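Local coordinates for fatty acid CoA ligase (Marinactinospora thermotolerans, PDB 6SQ8), which is an AMP-binding protein of the ANL superfamily, holding adenosine monophosphate and 1-ethanoyl-9H-pyrido[3,4-b]indole-3-carboxylic acid in this structure, at residues A306-P310 and D311-R315; T417-P420 and D421-A424; A246-W249 and L250-L253; T176-S179 and A180-D183. All coordinates share one frame; numbering follows the deposited sequence.

Contact 1: A306-P310 and D311-R315; sequences AALTP and DDHAR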
# COMPACT_ATOMS: atom_id res chain seq x y z
N ALA A 306 11.16 -1.15 4.19
CA ALA A 306 11.81 -0.27 5.17
C ALA A 306 10.78 0.55 5.95
O ALA A 306 9.63 0.67 5.54
CB ALA A 306 12.77 0.64 4.47
N ALA A 307 11.23 1.07 7.10
CA ALA A 307 10.42 1.94 7.91
C ALA A 307 11.28 3.06 8.51
O ALA A 307 12.46 2.90 8.74
CB ALA A 307 9.70 1.16 8.97
N LEU A 308 10.64 4.21 8.70
CA LEU A 308 11.21 5.39 9.31
C LEU A 308 10.50 5.58 10.66
O LEU A 308 9.28 5.76 10.68
CB LEU A 308 10.99 6.58 8.37
CG LEU A 308 11.76 7.85 8.68
CD1 LEU A 308 13.23 7.72 8.36
CD2 LEU A 308 11.19 9.03 7.91
N THR A 309 11.28 5.51 11.75
CA THR A 309 10.73 5.48 13.11
C THR A 309 10.34 6.89 13.55
O THR A 309 10.70 7.88 12.92
CB THR A 309 11.75 4.94 14.13
OG1 THR A 309 12.77 5.93 14.32
CG2 THR A 309 12.33 3.61 13.70
N PRO A 310 9.57 7.04 14.65
CA PRO A 310 9.26 8.37 15.18
C PRO A 310 10.51 9.17 15.59
O PRO A 310 10.53 10.38 15.46
CB PRO A 310 8.37 8.08 16.39
CG PRO A 310 7.81 6.70 16.10
CD PRO A 310 8.90 5.95 15.39
N ASP A 311 11.56 8.49 16.05
CA ASP A 311 12.80 9.19 16.43
C ASP A 311 13.56 9.60 15.16
O ASP A 311 14.20 10.63 15.17
CB ASP A 311 13.70 8.35 17.33
CG ASP A 311 13.19 8.07 18.72
OD1 ASP A 311 12.19 8.70 19.14
OD2 ASP A 311 13.80 7.20 19.37
N ASP A 312 13.49 8.78 14.09
CA ASP A 312 14.07 9.14 12.79
C ASP A 312 13.43 10.44 12.27
O ASP A 312 14.11 11.24 11.65
CB ASP A 312 13.87 8.05 11.73
CG ASP A 312 14.59 6.73 11.98
OD1 ASP A 312 15.68 6.77 12.57
OD2 ASP A 312 14.06 5.68 11.52
N HIS A 313 12.13 10.64 12.51
CA HIS A 313 11.35 11.80 12.03
C HIS A 313 11.77 13.10 12.73
O HIS A 313 11.29 14.19 12.39
CB HIS A 313 9.85 11.58 12.27
CG HIS A 313 9.12 10.83 11.21
ND1 HIS A 313 9.10 9.46 11.17
CD2 HIS A 313 8.35 11.26 10.19
CE1 HIS A 313 8.35 9.08 10.15
NE2 HIS A 313 7.89 10.16 9.54
N ALA A 314 12.61 13.00 13.77
CA ALA A 314 13.06 14.15 14.53
C ALA A 314 14.43 14.61 14.02
O ALA A 314 15.06 15.42 14.67
CB ALA A 314 13.10 13.79 15.99
N ARG A 315 14.89 14.10 12.88
CA ARG A 315 16.07 14.60 12.19
C ARG A 315 15.63 15.11 10.81
O ARG A 315 15.18 14.32 9.99
CB ARG A 315 17.13 13.50 12.04
CG ARG A 315 17.45 12.69 13.30
CD ARG A 315 18.42 13.30 14.29
NE ARG A 315 19.75 13.60 13.74
CZ ARG A 315 20.85 13.82 14.46
NH1 ARG A 315 20.84 13.64 15.78
NH2 ARG A 315 21.96 14.21 13.85
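Thr309 and Asp312 grip each other twice. The backbone N of Thr309 donates to Asp312 OD2 at 2.8 Å, nearly straight (171°), while the backbone N of Asp312 donates to Thr309 OG1 at 2.9 Å. This reciprocal pair has the pattern of a capping box, at the start of a short 3-10 turn, and Thr and Asp suit it because each offers an acceptor on a short branch. Thr309 can serve because OG1 sits between its own N and carbonyl carbon (chi1 72°), turned toward the backbone N of Asp312. The carboxylate is met on its anti side, with the donor well out of its plane.

The carbonyl of Thr309 is gripped twice as well. His313 ND1 reaches Thr309 O at 2.8 Å, the oxygen lying close to the imidazole plane, and the backbone N of His313 arrives at 3.1 Å from the opposite face of the carbonyl. Pro310, with its fixed phi, takes the chain into the bend between these partners. Leu308 CD2 lies over one face of the imidazole, a CH-pi contact 3.8 Å from the ring centroid, and its other methyl, CD1, packs on Asp312 CB at 3.4 Å. The imidazole is thus held at an edge and over a face, and Tyr272 OH takes up its far nitrogen, NE2.

Strand 303-308 ends here, paired with strand 293-299; His313 also packs on Val282 and Arg286 of helix 279-289, whose Arg286 NE bonds Pro310 O.

Contact 2: T417-P420 and D421-A424; sequences TEHP and DVRA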
# COMPACT_ATOMS: atom_id res chain seq x y z
N THR A 417 8.50 22.09 -2.77
CA THR A 417 7.52 21.95 -1.69
C THR A 417 8.05 22.55 -0.37
O THR A 417 7.24 22.86 0.51
CB THR A 417 7.05 20.50 -1.50
OG1 THR A 417 8.17 19.64 -1.29
CG2 THR A 417 6.23 20.01 -2.68
N GLU A 418 9.37 22.74 -0.25
CA GLU A 418 9.97 23.43 0.89
C GLU A 418 9.47 24.88 0.93
O GLU A 418 9.40 25.46 2.00
CB GLU A 418 11.49 23.48 0.83
CG GLU A 418 12.21 22.30 1.44
CD GLU A 418 11.70 21.81 2.79
OE1 GLU A 418 11.58 22.66 3.73
OE2 GLU A 418 11.41 20.58 2.88
N HIS A 419 9.18 25.47 -0.23
CA HIS A 419 8.62 26.82 -0.26
C HIS A 419 7.32 26.84 0.55
O HIS A 419 6.51 25.91 0.46
CB HIS A 419 8.40 27.31 -1.70
CG HIS A 419 8.15 28.78 -1.79
ND1 HIS A 419 6.89 29.32 -1.55
CD2 HIS A 419 8.96 29.80 -2.13
CE1 HIS A 419 6.97 30.64 -1.69
NE2 HIS A 419 8.23 30.95 -2.04
N PRO A 420 7.14 27.85 1.41
CA PRO A 420 6.00 27.88 2.33
C PRO A 420 4.63 28.01 1.67
O PRO A 420 3.63 27.69 2.30
CB PRO A 420 6.27 29.09 3.23
CG PRO A 420 7.21 29.94 2.42
CD PRO A 420 8.06 28.97 1.63
N ASP A 421 4.61 28.47 0.41
CA ASP A 421 3.35 28.76 -0.32
C ASP A 421 3.03 27.61 -1.29
O ASP A 421 2.07 27.68 -2.05
CB ASP A 421 3.43 30.12 -1.01
CG ASP A 421 3.59 31.28 -0.03
OD1 ASP A 421 2.96 31.22 1.03
OD2 ASP A 421 4.36 32.24 -0.32
N VAL A 422 3.83 26.53 -1.26
CA VAL A 422 3.63 25.34 -2.08
C VAL A 422 3.37 24.15 -1.15
O VAL A 422 4.11 23.93 -0.18
CB VAL A 422 4.88 25.08 -2.94
CG1 VAL A 422 4.75 23.78 -3.70
CG2 VAL A 422 5.19 26.24 -3.87
N ARG A 423 2.30 23.40 -1.48
CA ARG A 423 1.82 22.24 -0.73
C ARG A 423 2.25 20.93 -1.44
O ARG A 423 2.54 19.96 -0.76
CB ARG A 423 0.30 22.37 -0.58
CG ARG A 423 -0.24 22.10 0.81
CD ARG A 423 -0.19 23.30 1.76
NE ARG A 423 1.18 23.59 2.19
CZ ARG A 423 1.57 24.65 2.89
NH1 ARG A 423 0.69 25.39 3.54
NH2 ARG A 423 2.86 24.95 2.94
N ALA A 424 2.31 20.91 -2.78
CA ALA A 424 2.62 19.67 -3.54
C ALA A 424 3.21 19.99 -4.90
O ALA A 424 3.04 21.05 -5.40
CB ALA A 424 1.37 18.84 -3.72
O HOH W 1 1.11 29.97 2.20
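A histidine ring nitrogen accepts a backbone hydrogen bond two residues ahead: the N of Asp421 donates to His419 ND1 at 3.1 Å, from 23° out of the imidazole plane. An Asx turn uses a side-chain oxygen in the same way, from residue i to the N-H of i+2. The ring can swing forward because CG of His419 stands anti to the backbone N (chi1 -166°), beside the carbonyl carbon. Its CE1 then comes 3.4 Å from Asp421 OD2, with the ring and carboxylate planes 56° apart, and Pro420 CD rests above one face of the ring.

These residues form a type I beta turn from His419 to Val422, closed by the 3.2 Å bond from Val422 N to His419 O. Proline suits the second position, where its fixed phi matches the turn. The turn carries the chain of the C-terminal domain from helix 409-418 into strand 422-432, an outermost strand of a three-stranded sheet. Near its start that strand has a classic beta bulge, Arg423 and Ala424 both facing Val444.

Thr417 CG2 lies 3.7 Å from Ala424 CA while its hydroxyl turns back to the carbonyls of Glu413 and His414 within the helix. Val422 CG2 meets His419 CB at 4.0 Å, and both side chains pack on Leu456 of helix 453-463. Arg423, bent at chi2 and chi3, curls back to bring NH2 2.9 Å from Pro420 O. A water donates to Asp421 OD1 at a modelled 2.5 Å, a length not to be pressed at this resolution, and, weakly, to the same carbonyl oxygen.

Contact 3: A246-W249 and L250-L253; sequences APNW and LYQL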
# COMPACT_ATOMS: atom_id res chain seq x y z
N ALA A 246 -2.70 6.81 4.06
CA ALA A 246 -2.01 7.35 2.90
C ALA A 246 -1.38 8.67 3.31
O ALA A 246 -1.92 9.36 4.18
CB ALA A 246 -2.96 7.55 1.74
N PRO A 247 -0.23 9.06 2.73
CA PRO A 247 0.43 10.31 3.13
C PRO A 247 -0.49 11.53 3.14
O PRO A 247 -0.45 12.30 4.10
CB PRO A 247 1.55 10.43 2.10
CG PRO A 247 1.89 8.99 1.76
CD PRO A 247 0.54 8.31 1.73
N ASN A 248 -1.33 11.69 2.11
CA ASN A 248 -2.21 12.86 2.04
C ASN A 248 -3.15 12.88 3.25
O ASN A 248 -3.50 13.95 3.75
CB ASN A 248 -3.03 12.91 0.75
CG ASN A 248 -2.22 13.33 -0.47
OD1 ASN A 248 -1.19 13.99 -0.38
ND2 ASN A 248 -2.68 12.94 -1.65
N TRP A 249 -3.56 11.69 3.71
CA TRP A 249 -4.45 11.55 4.86
C TRP A 249 -3.73 11.99 6.14
O TRP A 249 -4.32 12.58 7.03
CB TRP A 249 -4.99 10.12 5.00
CG TRP A 249 -5.72 9.59 3.81
CD1 TRP A 249 -6.01 10.25 2.65
CD2 TRP A 249 -6.27 8.27 3.66
NE1 TRP A 249 -6.69 9.43 1.79
CE2 TRP A 249 -6.87 8.21 2.38
CE3 TRP A 249 -6.31 7.13 4.47
CZ2 TRP A 249 -7.50 7.07 1.91
CZ3 TRP A 249 -6.93 6.00 4.00
CH2 TRP A 249 -7.52 5.97 2.73
N LEU A 250 -2.45 11.64 6.24
CA LEU A 250 -1.65 12.08 7.35
C LEU A 250 -1.73 13.60 7.43
O LEU A 250 -2.04 14.14 8.48
CB LEU A 250 -0.19 11.65 7.15
CG LEU A 250 0.75 12.20 8.21
CD1 LEU A 250 0.36 11.70 9.60
CD2 LEU A 250 2.18 11.85 7.89
N TYR A 251 -1.46 14.26 6.31
CA TYR A 251 -1.41 15.72 6.30
C TYR A 251 -2.78 16.27 6.72
O TYR A 251 -2.84 17.16 7.57
CB TYR A 251 -0.93 16.29 4.96
CG TYR A 251 0.23 15.59 4.29
CD1 TYR A 251 1.30 15.07 5.00
CD2 TYR A 251 0.24 15.46 2.91
CE1 TYR A 251 2.35 14.42 4.35
CE2 TYR A 251 1.28 14.82 2.25
CZ TYR A 251 2.34 14.30 2.97
OH TYR A 251 3.33 13.66 2.28
N GLN A 252 -3.87 15.72 6.17
CA GLN A 252 -5.22 16.17 6.50
C GLN A 252 -5.51 16.00 7.99
O GLN A 252 -6.14 16.85 8.60
CB GLN A 252 -6.28 15.40 5.71
CG GLN A 252 -6.42 15.87 4.27
CD GLN A 252 -7.40 15.02 3.51
OE1 GLN A 252 -7.05 14.43 2.50
NE2 GLN A 252 -8.63 14.96 4.00
N LEU A 253 -5.07 14.88 8.57
CA LEU A 253 -5.32 14.60 9.97
C LEU A 253 -4.52 15.57 10.85
O LEU A 253 -5.05 16.18 11.76
CB LEU A 253 -4.94 13.14 10.25
CG LEU A 253 -5.34 12.58 11.61
CD1 LEU A 253 -6.83 12.51 11.76
CD2 LEU A 253 -4.76 11.20 11.78
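Tyr251 lies back over the carbonyl of Pro247, in the first turns of helix 247-255, the helical part of a beta-alpha-beta unit whose parallel strands are 242-245 and 269-273. Its CB stands 3.7 Å from Asn248 O. From there the ring turns toward the start of the helix, CG being placed beside the backbone N by a chi1 of -42°. Pro247 O sits 3.2 Å above the ring plane, over its centre, so the ring atoms share this one oxygen about evenly. The same oxygen accepts the backbone N of Tyr251 at 3.1 Å, in the carbonyl plane, so one residue both bonds and roofs it.

Along one side of the ring, CE2 meets Asn248 OD1 at 3.7 Å, the amide turned 61° from the ring. Further out, CZ lies 4.0 Å from Pro247 CB, and OH passes that same CB before bonding to the backbone N of Val278. Tyrosine thus combines a flat surface for the helix start with a polar tip that ties the helix to the loop after strand 269-273. Proline fits the first helical residue, where no earlier carbonyl needs its missing N-H; Ala246 before it is the N-cap.

Leu250 and Leu253 suit the buried flank: both reach Met289 of helix 279-289, and Leu250 also touches Val270 and Tyr272. On another flank Trp249 stacks with Phe226, while Ala246 CB lies over one face of the indole. The extended chain of Gln252 places OE1 4.3 Å from Trp249 CD1, oblique to the indole.

Contact 4: T176-S179 and A180-D183; sequences TAMS and ACVD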
# COMPACT_ATOMS: atom_id res chain seq x y z
N THR A 176 4.33 -18.43 3.16
CA THR A 176 5.53 -18.19 3.95
C THR A 176 5.82 -16.70 4.02
O THR A 176 6.16 -16.18 5.08
CB THR A 176 6.77 -18.86 3.36
OG1 THR A 176 6.48 -20.23 3.14
CG2 THR A 176 7.98 -18.73 4.26
N ALA A 177 5.73 -16.04 2.87
CA ALA A 177 5.98 -14.62 2.75
C ALA A 177 5.01 -13.83 3.65
O ALA A 177 5.44 -12.91 4.33
CB ALA A 177 5.87 -14.22 1.29
N MET A 178 3.73 -14.21 3.66
CA MET A 178 2.71 -13.51 4.45
C MET A 178 2.97 -13.74 5.95
O MET A 178 2.69 -12.85 6.76
CB MET A 178 1.28 -13.96 4.12
CG MET A 178 0.80 -13.45 2.77
SD MET A 178 1.29 -11.73 2.42
CE MET A 178 -0.24 -11.13 1.69
N SER A 179 3.49 -14.92 6.30
CA SER A 179 3.88 -15.19 7.67
C SER A 179 5.05 -14.27 8.07
O SER A 179 5.07 -13.74 9.19
CB SER A 179 4.24 -16.64 7.89
OG SER A 179 4.37 -16.93 9.28
N ALA A 180 6.02 -14.08 7.16
CA ALA A 180 7.16 -13.23 7.43
C ALA A 180 6.69 -11.79 7.68
O ALA A 180 7.27 -11.09 8.52
CB ALA A 180 8.16 -13.30 6.29
N CYS A 181 5.64 -11.36 6.96
CA CYS A 181 5.08 -10.03 7.10
C CYS A 181 4.57 -9.80 8.52
O CYS A 181 4.62 -8.68 9.01
CB CYS A 181 3.95 -9.79 6.11
SG CYS A 181 4.55 -9.64 4.41
N VAL A 182 4.09 -10.85 9.19
CA VAL A 182 3.64 -10.68 10.58
C VAL A 182 4.85 -10.31 11.45
O VAL A 182 4.78 -9.41 12.29
CB VAL A 182 2.90 -11.92 11.10
CG1 VAL A 182 2.43 -11.73 12.54
CG2 VAL A 182 1.72 -12.29 10.22
N ASP A 183 5.98 -10.98 11.20
CA ASP A 183 7.20 -10.77 12.00
C ASP A 183 7.75 -9.36 11.75
O ASP A 183 8.17 -8.67 12.69
CB ASP A 183 8.22 -11.87 11.72
CG ASP A 183 7.74 -13.27 12.12
OD1 ASP A 183 7.39 -13.45 13.29
OD2 ASP A 183 7.73 -14.16 11.22
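Met178 and Cys181 bring their sulfurs together, SD to SG at 4.4 Å, where neighbouring helical turns meet. Cys181 SG stands beside its own backbone N (chi1 -71°), a setting that also carries it back to 3.4 Å from Ala177 O. The chain of Met178 is bent at chi2 and packs on Ala156 and Val157 of strand 155-160. A long, flexible thioether suits that buried interior, and the small thiol suits a place where the side chain comes within about 4 Å of the bound 1-ethanoyl-9H-pyrido[3,4-b]indole-3-carboxylic acid.

The residues belong to helix 175-189 of the AMP-binding region, which has helices 5-13 and 205-215 against its flanks. Its regular backbone bonds run from Ala180 N to Thr176 O (3.0 Å) and from Cys181 N to Ala177 O (3.1 Å). At Val182 the pattern blurs: its N is shared weakly between Met178 O and Ser179 O, the bond to Ser179 being of the 3-10 kind.

Val182 has CG1 anti to its N, which sets CG2 beside the backbone N and 3.6 Å from Met178 O; the two methyls give the residue a compact apolar surface, here against Tyr6 and Cys212. Ala180 has a small methyl, its CB lying 3.4 Å from Ala177 O on a face that meets Pro354 and Met355. Ser179 and Asp183, one turn apart, share Arg9 of helix 5-13: the serine hydroxyl bonds NH1, and Asp183 OD1 makes a salt bridge with NH2. Asp183 OD2, which is hydrogen-bonded outside these residues, lies 3.4 Å from Ser179 O; both are acceptors and no bond joins them.

Overall arrangement
From the N terminus the order is contact 4, contact 3, contact 1, contact 2, strictly in series, with no nesting or crossing. Contacts 4 and 3 are turns within helices, contact 1 closes the bend leaving strand 303-308, and contact 2 closes the turn from helix 409-418 into strand 422-432. Helix 279-289 links the last three: side chains of contacts 1, 2 and 3 all touch it, although nearest atoms of contacts 1 and 3, and of 2 and 3, stay about 6 Å apart. Contact 4 lies across the chain's centre from contacts 2 and 3, its centre about 39 Å from that of contact 2, which alone belongs to the C-terminal domain.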